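Local coordinates for putative uncharacterized protein (Pseudomonas phage 201phi2-1, PDB 3R4V), which is a phage tubulin-like protein whose nucleotide pocket holds guanosine-5'-diphosphate, though its function has not been assigned, at residues A[15-20]-A[170-175]; A[112-117]-A[209-214]; A[28-33]-A[40-45]. All coordinates share one frame; numbering follows the deposited sequence. Where two conformers were deposited one is given.

Interaction 1 (A[15-20]-A[170-175]). With GDP (guanosine-5'-diphosphate), chain B.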
loop_
_atom_site.group_PDB
_atom_site.type_symbol
_atom_site.label_atom_id
_atom_site.label_comp_id
_atom_site.label_asym_id
_atom_site.label_seq_id
_atom_site.Cartn_x
_atom_site.Cartn_y
_atom_site.Cartn_z
ATOM N N MET A 15 -5.396 2.991 -9.476
ATOM C CA MET A 15 -5.890 2.833 -10.841
ATOM C C MET A 15 -4.725 2.861 -11.822
ATOM O O MET A 15 -4.669 2.071 -12.770
ATOM C CB MET A 15 -6.887 3.943 -11.190
ATOM C CG MET A 15 -8.168 3.944 -10.369
ATOM S SD MET A 15 -9.308 2.606 -10.783
ATOM C CE MET A 15 -9.646 2.968 -12.497
ATOM N N ASN A 16 -3.793 3.779 -11.587
ATOM C CA ASN A 16 -2.655 3.947 -12.471
ATOM C C ASN A 16 -1.746 2.712 -12.434
ATOM O O ASN A 16 -1.294 2.242 -13.471
ATOM C CB ASN A 16 -1.868 5.217 -12.131
ATOM C CG ASN A 16 -2.659 6.501 -12.380
ATOM O OD1 ASN A 16 -3.722 6.499 -13.017
ATOM N ND2 ASN A 16 -2.121 7.613 -11.895
ATOM N N VAL A 17 -1.494 2.177 -11.239
ATOM C CA VAL A 17 -0.681 0.967 -11.137
ATOM C C VAL A 17 -1.388 -0.219 -11.791
ATOM O O VAL A 17 -0.754 -1.035 -12.461
ATOM C CB VAL A 17 -0.315 0.635 -9.677
ATOM C CG1 VAL A 17 0.401 -0.704 -9.602
ATOM C CG2 VAL A 17 0.571 1.730 -9.109
ATOM N N ALA A 18 -2.702 -0.307 -11.605
ATOM C CA ALA A 18 -3.491 -1.374 -12.230
ATOM C C ALA A 18 -3.307 -1.474 -13.754
ATOM O O ALA A 18 -3.297 -2.578 -14.316
ATOM C CB ALA A 18 -4.965 -1.217 -11.881
ATOM N N THR A 19 -3.159 -0.339 -14.432
ATOM C CA THR A 19 -3.033 -0.361 -15.893
ATOM C C THR A 19 -1.852 -1.235 -16.332
ATOM O O THR A 19 -1.813 -1.737 -17.453
ATOM C CB THR A 19 -2.880 1.056 -16.499
ATOM O OG1 THR A 19 -1.618 1.618 -16.120
ATOM C CG2 THR A 19 -4.013 1.973 -16.039
ATOM N N LYS A 20 -0.894 -1.421 -15.435
ATOM C CA LYS A 20 0.309 -2.161 -15.777
ATOM C C LYS A 20 0.136 -3.643 -15.495
ATOM O O LYS A 20 0.998 -4.458 -15.830
ATOM C CB LYS A 20 1.505 -1.582 -15.021
ATOM C CG LYS A 20 1.682 -0.106 -15.308
ATOM C CD LYS A 20 2.911 0.473 -14.652
ATOM C CE LYS A 20 3.152 1.879 -15.176
ATOM N NZ LYS A 20 3.201 1.892 -16.665
ATOM N N GLU A 170 6.248 -4.266 -10.748
ATOM C CA GLU A 170 7.220 -5.364 -10.812
ATOM C C GLU A 170 7.333 -6.087 -9.472
ATOM O O GLU A 170 7.555 -7.301 -9.432
ATOM C CB GLU A 170 8.585 -4.881 -11.295
ATOM C CG GLU A 170 8.647 -4.624 -12.797
ATOM C CD GLU A 170 8.474 -5.893 -13.619
ATOM O OE1 GLU A 170 8.930 -6.966 -13.169
ATOM O OE2 GLU A 170 7.878 -5.818 -14.714
ATOM N N LYS A 171 7.179 -5.347 -8.377
ATOM C CA LYS A 171 7.160 -5.970 -7.056
ATOM C C LYS A 171 5.890 -6.783 -6.844
ATOM O O LYS A 171 5.935 -7.872 -6.272
ATOM C CB LYS A 171 7.287 -4.925 -5.950
ATOM C CG LYS A 171 8.651 -4.265 -5.843
ATOM C CD LYS A 171 8.541 -3.090 -4.876
ATOM C CE LYS A 171 9.875 -2.476 -4.518
ATOM N NZ LYS A 171 9.647 -1.358 -3.543
ATOM N N ILE A 172 4.756 -6.253 -7.305
ATOM C CA ILE A 172 3.499 -6.973 -7.193
ATOM C C ILE A 172 3.578 -8.315 -7.919
ATOM O O ILE A 172 3.112 -9.328 -7.413
ATOM C CB ILE A 172 2.324 -6.143 -7.725
ATOM C CG1 ILE A 172 2.082 -4.965 -6.775
ATOM C CG2 ILE A 172 1.073 -7.003 -7.812
ATOM C CD1 ILE A 172 0.951 -4.057 -7.188
ATOM N N ARG A 173 4.165 -8.313 -9.110
ATOM C CA ARG A 173 4.383 -9.558 -9.841
ATOM C C ARG A 173 5.219 -10.580 -9.065
ATOM O O ARG A 173 4.986 -11.785 -9.180
ATOM C CB ARG A 173 5.043 -9.273 -11.184
ATOM C CG ARG A 173 4.185 -8.417 -12.092
ATOM C CD ARG A 173 4.675 -8.500 -13.515
ATOM N NE ARG A 173 3.868 -7.674 -14.405
ATOM C CZ ARG A 173 2.732 -8.062 -14.981
ATOM N NH1 ARG A 173 2.234 -9.274 -14.757
ATOM N NH2 ARG A 173 2.082 -7.224 -15.776
ATOM N N LYS A 174 6.206 -10.114 -8.307
ATOM C CA LYS A 174 6.996 -11.046 -7.505
ATOM C C LYS A 174 6.121 -11.660 -6.415
ATOM O O LYS A 174 6.258 -12.836 -6.100
ATOM C CB LYS A 174 8.248 -10.384 -6.907
ATOM C CG LYS A 174 9.328 -10.012 -7.925
ATOM C CD LYS A 174 10.497 -9.322 -7.238
ATOM C CE LYS A 174 11.730 -9.233 -8.138
ATOM N NZ LYS A 174 11.488 -8.526 -9.416
ATOM N N VAL A 175 5.206 -10.874 -5.842
ATOM C CA VAL A 175 4.305 -11.419 -4.830
ATOM C C VAL A 175 3.297 -12.371 -5.477
ATOM O O VAL A 175 2.949 -13.398 -4.896
ATOM C CB VAL A 175 3.555 -10.304 -4.027
ATOM C CG1 VAL A 175 2.601 -10.947 -3.020
ATOM C CG2 VAL A 175 4.564 -9.439 -3.317
HETATM P PB GDP B . -6.785 9.630 -4.622
HETATM O O1B GDP B . -7.470 9.315 -5.933
HETATM O O2B GDP B . -6.587 8.340 -3.873
HETATM O O3B GDP B . -7.616 10.626 -3.821
HETATM O O3A GDP B . -5.383 10.345 -4.905
HETATM P PA GDP B . -4.261 9.870 -5.956
HETATM O O1A GDP B . -4.701 10.024 -7.403
HETATM O O2A GDP B . -3.806 8.470 -5.656
HETATM O "O5'" GDP B . -3.139 10.934 -5.639
HETATM C "C5'" GDP B . -2.613 11.106 -4.312
HETATM C "C4'" GDP B . -1.184 11.634 -4.374
HETATM O "O4'" GDP B . -0.313 10.601 -4.852
HETATM C "C3'" GDP B . -1.008 12.786 -5.350
HETATM O "O3'" GDP B . -1.165 14.035 -4.683
HETATM C "C2'" GDP B . 0.415 12.610 -5.835
HETATM O "O2'" GDP B . 1.332 13.174 -4.898
HETATM C "C1'" GDP B . 0.647 11.117 -5.789
HETATM N N9 GDP B . 0.320 10.440 -7.062
HETATM C C8 GDP B . -0.712 10.701 -7.901
HETATM N N7 GDP B . -0.715 9.834 -8.946
HETATM C C5 GDP B . 0.316 8.978 -8.769
HETATM C C6 GDP B . 0.879 7.811 -9.484
HETATM O O6 GDP B . 0.366 7.405 -10.546
HETATM N N1 GDP B . 1.959 7.208 -8.952
HETATM C C2 GDP B . 2.529 7.632 -7.802
HETATM N N2 GDP B . 3.614 6.983 -7.302
HETATM N N3 GDP B . 2.061 8.688 -7.097
HETATM C C4 GDP B . 0.979 9.379 -7.524
#

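Interaction 2 (A[112-117]-A[209-214])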
loop_
_atom_site.group_PDB
_atom_site.type_symbol
_atom_site.label_atom_id
_atom_site.label_comp_id
_atom_site.label_asym_id
_atom_site.label_seq_id
_atom_site.Cartn_x
_atom_site.Cartn_y
_atom_site.Cartn_z
ATOM N N SER A 112 -4.801 -13.527 4.573
ATOM C CA SER A 112 -3.381 -13.264 4.400
ATOM C C SER A 112 -3.226 -12.265 3.262
ATOM O O SER A 112 -3.726 -12.489 2.157
ATOM C CB SER A 112 -2.648 -14.555 4.018
ATOM O OG SER A 112 -2.768 -15.545 5.025
ATOM N N PHE A 113 -2.545 -11.161 3.521
ATOM C CA PHE A 113 -2.415 -10.142 2.493
ATOM C C PHE A 113 -1.246 -9.213 2.783
ATOM O O PHE A 113 -0.767 -9.129 3.913
ATOM C CB PHE A 113 -3.735 -9.347 2.341
ATOM C CG PHE A 113 -4.172 -8.666 3.615
ATOM C CD1 PHE A 113 -3.733 -7.381 3.914
ATOM C CD2 PHE A 113 -5.013 -9.314 4.516
ATOM C CE1 PHE A 113 -4.141 -6.743 5.100
ATOM C CE2 PHE A 113 -5.419 -8.698 5.697
ATOM C CZ PHE A 113 -4.980 -7.409 5.991
ATOM N N VAL A 114 -0.764 -8.550 1.740
ATOM C CA VAL A 114 0.185 -7.450 1.893
ATOM C C VAL A 114 -0.295 -6.252 1.093
ATOM O O VAL A 114 -1.127 -6.399 0.200
ATOM C CB VAL A 114 1.624 -7.812 1.453
ATOM C CG1 VAL A 114 2.157 -8.983 2.292
ATOM C CG2 VAL A 114 1.689 -8.134 -0.049
ATOM N N SER A 115 0.213 -5.064 1.423
ATOM C CA SER A 115 -0.191 -3.855 0.698
ATOM C C SER A 115 1.012 -3.173 0.088
ATOM O O SER A 115 2.120 -3.288 0.594
ATOM C CB SER A 115 -0.862 -2.873 1.661
ATOM O OG SER A 115 -1.998 -3.473 2.266
ATOM N N PHE A 116 0.781 -2.447 -0.999
ATOM C CA PHE A 116 1.799 -1.605 -1.593
ATOM C C PHE A 116 1.287 -0.167 -1.511
ATOM O O PHE A 116 0.266 0.163 -2.129
ATOM C CB PHE A 116 2.036 -2.015 -3.054
ATOM C CG PHE A 116 2.820 -3.294 -3.185
ATOM C CD1 PHE A 116 4.195 -3.264 -3.324
ATOM C CD2 PHE A 116 2.181 -4.516 -3.101
ATOM C CE1 PHE A 116 4.920 -4.442 -3.400
ATOM C CE2 PHE A 116 2.907 -5.705 -3.176
ATOM C CZ PHE A 116 4.260 -5.663 -3.332
ATOM N N VAL A 117 1.961 0.674 -0.729
ATOM C CA VAL A 117 1.424 2.010 -0.458
ATOM C C VAL A 117 2.451 3.064 -0.835
ATOM O O VAL A 117 3.660 2.850 -0.684
ATOM C CB VAL A 117 0.985 2.175 1.015
ATOM C CG1 VAL A 117 -0.185 1.223 1.335
ATOM C CG2 VAL A 117 2.158 1.971 1.967
ATOM N N CYS A 209 3.995 -3.198 9.645
ATOM C CA CYS A 209 5.285 -3.774 9.333
ATOM C C CYS A 209 5.631 -3.438 7.896
ATOM O O CYS A 209 4.740 -3.183 7.097
ATOM C CB CYS A 209 5.204 -5.295 9.430
ATOM S SG CYS A 209 4.874 -5.883 11.087
ATOM N N GLU A 210 6.919 -3.468 7.561
ATOM C CA GLU A 210 7.324 -3.317 6.167
ATOM C C GLU A 210 7.643 -4.653 5.527
ATOM O O GLU A 210 8.193 -5.543 6.159
ATOM C CB GLU A 210 8.571 -2.471 6.042
ATOM C CG GLU A 210 8.413 -0.971 6.171
ATOM C CD GLU A 210 9.751 -0.273 5.914
ATOM O OE1 GLU A 210 10.029 0.076 4.745
ATOM O OE2 GLU A 210 10.553 -0.105 6.864
ATOM N N LEU A 211 7.323 -4.754 4.247
ATOM C CA LEU A 211 7.716 -5.872 3.415
ATOM C C LEU A 211 8.884 -5.409 2.569
ATOM O O LEU A 211 8.804 -4.380 1.896
ATOM C CB LEU A 211 6.561 -6.249 2.499
ATOM C CG LEU A 211 6.852 -7.267 1.392
ATOM C CD1 LEU A 211 7.408 -8.566 1.981
ATOM C CD2 LEU A 211 5.651 -7.537 0.533
ATOM N N HIS A 212 9.962 -6.179 2.591
ATOM C CA HIS A 212 11.135 -5.877 1.766
ATOM C C HIS A 212 11.285 -7.016 0.792
ATOM O O HIS A 212 11.258 -8.178 1.193
ATOM C CB HIS A 212 12.394 -5.788 2.629
ATOM C CG HIS A 212 12.307 -4.764 3.713
ATOM N ND1 HIS A 212 12.803 -3.489 3.570
ATOM C CD2 HIS A 212 11.777 -4.828 4.958
ATOM C CE1 HIS A 212 12.591 -2.811 4.685
ATOM N NE2 HIS A 212 11.962 -3.599 5.541
ATOM N N ILE A 213 11.438 -6.688 -0.487
ATOM C CA ILE A 213 11.503 -7.716 -1.520
ATOM C C ILE A 213 12.863 -7.621 -2.198
ATOM O O ILE A 213 13.131 -6.672 -2.936
ATOM C CB ILE A 213 10.361 -7.556 -2.565
ATOM C CG1 ILE A 213 8.982 -7.624 -1.885
ATOM C CG2 ILE A 213 10.491 -8.625 -3.652
ATOM C CD1 ILE A 213 7.835 -7.163 -2.779
ATOM N N GLU A 214 13.733 -8.595 -1.932
ATOM C CA GLU A 214 15.124 -8.478 -2.339
ATOM C C GLU A 214 15.492 -9.659 -3.208
ATOM O O GLU A 214 14.916 -10.737 -3.068
ATOM C CB GLU A 214 16.039 -8.468 -1.108
ATOM C CG GLU A 214 15.632 -7.460 -0.049
ATOM C CD GLU A 214 15.715 -6.041 -0.535
ATOM O OE1 GLU A 214 16.443 -5.786 -1.524
ATOM O OE2 GLU A 214 15.035 -5.177 0.061
#

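Interaction 3 (A[28-33]-A[40-45])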
loop_
_atom_site.group_PDB
_atom_site.type_symbol
_atom_site.label_atom_id
_atom_site.label_comp_id
_atom_site.label_asym_id
_atom_site.label_seq_id
_atom_site.Cartn_x
_atom_site.Cartn_y
_atom_site.Cartn_z
ATOM N N VAL A 28 -7.927 -8.885 -10.832
ATOM C CA VAL A 28 -7.727 -7.480 -10.479
ATOM C C VAL A 28 -9.057 -6.751 -10.206
ATOM O O VAL A 28 -9.996 -6.805 -11.008
ATOM C CB VAL A 28 -6.929 -6.757 -11.591
ATOM C CG1 VAL A 28 -6.790 -5.295 -11.287
ATOM C CG2 VAL A 28 -5.548 -7.405 -11.769
ATOM N N HIS A 29 -9.131 -6.081 -9.061
ATOM C CA HIS A 29 -10.325 -5.347 -8.654
ATOM C C HIS A 29 -9.955 -3.918 -8.297
ATOM O O HIS A 29 -9.152 -3.691 -7.382
ATOM C CB HIS A 29 -10.966 -6.024 -7.443
ATOM C CG HIS A 29 -11.412 -7.427 -7.710
ATOM N ND1 HIS A 29 -12.737 -7.767 -7.864
ATOM C CD2 HIS A 29 -10.706 -8.573 -7.865
ATOM C CE1 HIS A 29 -12.832 -9.065 -8.105
ATOM N NE2 HIS A 29 -11.613 -9.578 -8.109
ATOM N N CYS A 30 -10.540 -2.956 -9.009
ATOM C CA CYS A 30 -10.219 -1.543 -8.799
ATOM C C CYS A 30 -11.393 -0.785 -8.207
ATOM O O CYS A 30 -12.535 -1.034 -8.568
ATOM C CB CYS A 30 -9.831 -0.881 -10.122
ATOM S SG CYS A 30 -8.404 -1.619 -10.917
ATOM N N PHE A 31 -11.096 0.156 -7.319
ATOM C CA PHE A 31 -12.120 0.979 -6.684
ATOM C C PHE A 31 -11.702 2.447 -6.655
ATOM O O PHE A 31 -10.539 2.766 -6.411
ATOM C CB PHE A 31 -12.374 0.488 -5.251
ATOM C CG PHE A 31 -12.759 -0.956 -5.176
ATOM C CD1 PHE A 31 -11.794 -1.936 -5.020
ATOM C CD2 PHE A 31 -14.083 -1.340 -5.313
ATOM C CE1 PHE A 31 -12.143 -3.277 -4.978
ATOM C CE2 PHE A 31 -14.441 -2.675 -5.276
ATOM C CZ PHE A 31 -13.466 -3.649 -5.109
ATOM N N ASP A 32 -12.659 3.334 -6.902
ATOM C CA ASP A 32 -12.424 4.769 -6.810
ATOM C C ASP A 32 -13.750 5.474 -6.573
ATOM O O ASP A 32 -14.814 4.850 -6.588
ATOM C CB ASP A 32 -11.758 5.306 -8.088
ATOM C CG ASP A 32 -10.830 6.494 -7.821
ATOM O OD1 ASP A 32 -10.029 6.832 -8.718
ATOM O OD2 ASP A 32 -10.884 7.086 -6.718
ATOM N N THR A 33 -13.673 6.782 -6.358
ATOM C CA THR A 33 -14.842 7.593 -6.041
ATOM C C THR A 33 -15.361 8.338 -7.264
ATOM O O THR A 33 -16.456 8.910 -7.243
ATOM C CB THR A 33 -14.503 8.592 -4.935
ATOM O OG1 THR A 33 -13.310 9.299 -5.291
ATOM C CG2 THR A 33 -14.273 7.854 -3.616
ATOM N N ASP A 40 -9.052 3.093 -21.073
ATOM C CA ASP A 40 -9.550 1.987 -21.885
ATOM C C ASP A 40 -9.078 0.604 -21.431
ATOM O O ASP A 40 -9.863 -0.345 -21.425
ATOM C CB ASP A 40 -9.206 2.203 -23.361
ATOM C CG ASP A 40 -10.269 3.002 -24.102
ATOM O OD1 ASP A 40 -10.904 3.885 -23.486
ATOM O OD2 ASP A 40 -10.470 2.740 -25.305
ATOM N N VAL A 41 -7.805 0.486 -21.061
ATOM C CA VAL A 41 -7.242 -0.817 -20.681
ATOM C C VAL A 41 -7.926 -1.448 -19.471
ATOM O O VAL A 41 -7.839 -2.660 -19.260
ATOM C CB VAL A 41 -5.717 -0.760 -20.417
ATOM C CG1 VAL A 41 -4.955 -0.448 -21.701
ATOM C CG2 VAL A 41 -5.393 0.240 -19.313
ATOM N N HIS A 42 -8.607 -0.621 -18.687
ATOM C CA HIS A 42 -9.293 -1.089 -17.489
ATOM C C HIS A 42 -10.478 -2.002 -17.796
ATOM O O HIS A 42 -10.964 -2.708 -16.918
ATOM C CB HIS A 42 -9.744 0.094 -16.640
ATOM C CG HIS A 42 -8.651 0.694 -15.813
ATOM N ND1 HIS A 42 -8.313 2.030 -15.878
ATOM C CD2 HIS A 42 -7.835 0.144 -14.882
ATOM C CE1 HIS A 42 -7.333 2.275 -15.024
ATOM N NE2 HIS A 42 -7.022 1.146 -14.411
ATOM N N ARG A 43 -10.948 -1.976 -19.039
ATOM C CA ARG A 43 -12.029 -2.858 -19.448
ATOM C C ARG A 43 -11.665 -4.314 -19.171
ATOM O O ARG A 43 -12.542 -5.156 -18.978
ATOM C CB ARG A 43 -12.342 -2.662 -20.932
ATOM C CG ARG A 43 -12.756 -1.241 -21.283
ATOM C CD ARG A 43 -12.967 -1.075 -22.779
ATOM N NE ARG A 43 -13.994 -1.975 -23.290
ATOM C CZ ARG A 43 -13.744 -3.154 -23.853
ATOM N NH1 ARG A 43 -12.494 -3.580 -23.982
ATOM N NH2 ARG A 43 -14.748 -3.905 -24.288
ATOM N N SER A 44 -10.365 -4.595 -19.136
ATOM C CA SER A 44 -9.858 -5.955 -18.931
ATOM C C SER A 44 -9.915 -6.423 -17.474
ATOM O O SER A 44 -9.630 -7.585 -17.169
ATOM C CB SER A 44 -8.419 -6.065 -19.443
ATOM O OG SER A 44 -8.347 -5.823 -20.839
ATOM N N VAL A 45 -10.265 -5.516 -16.569
ATOM C CA VAL A 45 -10.314 -5.858 -15.149
ATOM C C VAL A 45 -11.610 -5.351 -14.512
ATOM O O VAL A 45 -12.444 -4.732 -15.178
ATOM C CB VAL A 45 -9.099 -5.297 -14.385
ATOM C CG1 VAL A 45 -7.790 -5.817 -14.995
ATOM C CG2 VAL A 45 -9.122 -3.779 -14.369
#

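Interaction 1 (A[15-20]-A[170-175])
At the guanine end of the guanosine-5'-diphosphate pocket of this tubulin-like fold, Val17 of helix 11-18 and Lys20, three residues on, face Ile172 and Arg173 of helix 161-178. The apolar half is a single methyl touch: CG1 of Val17 lies 4.2 Å from CD1 of Ile172, the two side chains crossing obliquely. CG1 stands anti to the backbone N of Val17 (chi1 174°), which turns this branch out to the other helix. The polar half is longer-armed. Arg173, extended from CG to NE, brings NH2 to 3.0 Å from the carbonyl O of Lys20, with that oxygen oblique to the guanidinium plane; NH2 also forms a salt bridge with Asp23. The ammonium of Lys20 leads away to salt bridges with Glu162 and Asp166. One turn earlier, Asn16 reaches the nucleotide: its ND2 donates to GDP O6 in an almost straight bond (2.8 Å, N-H...O 176°). Asn37 donates to OD1 of the same amide, consistent with ND2 rather than OD1 facing the base. Behind it, the carbonyl O of Asn16 receives OG1 of Thr19 at 2.7 Å, tilted 18° from the carbonyl plane. Phe9 of strand 6-10 packs on both Val17 and Ile172, and Phe116 of strand 113-119 covers Ile172 further along, so the two helices lie against the central sheet.

Interaction 2 (A[112-117]-A[209-214])
Val114 meets Leu211 in the more extensive half of this buried contact, where one methyl, CD2 of Leu211, settles against the whole branched end of the valine. It lies 4.0 Å from Val114 CG2, 4.1 Å from Val114 CB and 4.2 Å from Val114 CG1, and the two side chains cross at about a right angle. Leu211 has CG anti to its backbone N (chi1 171°), which carries CD2 across to the valine. Val195 and Trp194 of helix 188-195 add to this packing, the first on Val114 and the second on Leu211. No hydrogen bond joins the two segments, because strand 148-154 runs between strands 113-119 and 208-214 in the parallel part of the mixed sheet; the touching side chains reach over its Val149 and Asn151. The second strand belongs to the phage tubulin-like C-terminal family region. At Ile213 the approach is just as close but narrower. Only its CD1 arrives, 3.9 Å from CZ of Phe116 and 4.0 Å from CE1 of the same ring, at the edge and near the ring plane. The phenyl is buried, with Ile172 and Val175 of helix 161-178 packed on it, whereas Ile213 is partly open to solvent.

Interaction 3 (A[28-33]-A[40-45])
Both ring nitrogens of His42 are engaged, ND1 by the amide N of Val39 and NE2 by the carbonyl O of Met15, and the imidazole so held lies beside Cys30 of strand 28-32. SG of Cys30 is 4.4 Å from CD2 of His42 and oblique to the ring, 5.2 Å from SG to the ring centroid. No hydrogen bond joins the two segments, whose side chains meet by apolar packing and this loose sulfur-aromatic approach. CG1 of Val45 presses on CB of Val28 at 3.6 Å. With CG1 anti to the carbonyl carbon (chi1 -58°), the other methyl of Val45, CG2, falls between backbone N and carbonyl carbon and comes to 4.1 Å from SG of Cys30. The second segment is a short 3-10 turn, with Val45 N bonded to His42 O at 2.9 Å, and it leads straight into strand 46-49, which pairs in parallel with strand 28-32. The segment thus forms part of a crossover between neighbouring strands, beside helix 11-18. The pairing of the two ring nitrogens is consistent with a neutral imidazole carrying its proton on NE2, its orientation fixed by two hydrogen bonds while the Cys30 sulfur approaches only loosely.

How the interactions relate
From the N terminus the chain runs through helix 11-18, the first half of interaction 1, and then into strand 28-32. Interaction 3 closes a short loop there, with six residues between its segments, before strand 46-49. This loop is nested inside the far longer one that interaction 1 closes when helix 161-178 returns to helix 11-18. Strand 113-119 opens interaction 2 inside that long loop, but its partner 209-214 follows helix 161-178, so interactions 1 and 2 cross. Interaction 1 touches both others: Lys174 packs on Ile213, and Ala18 on Cys30. Interactions 2 and 3 stay apart, their nearest atoms about 11 Å away, though both reach the same sheet.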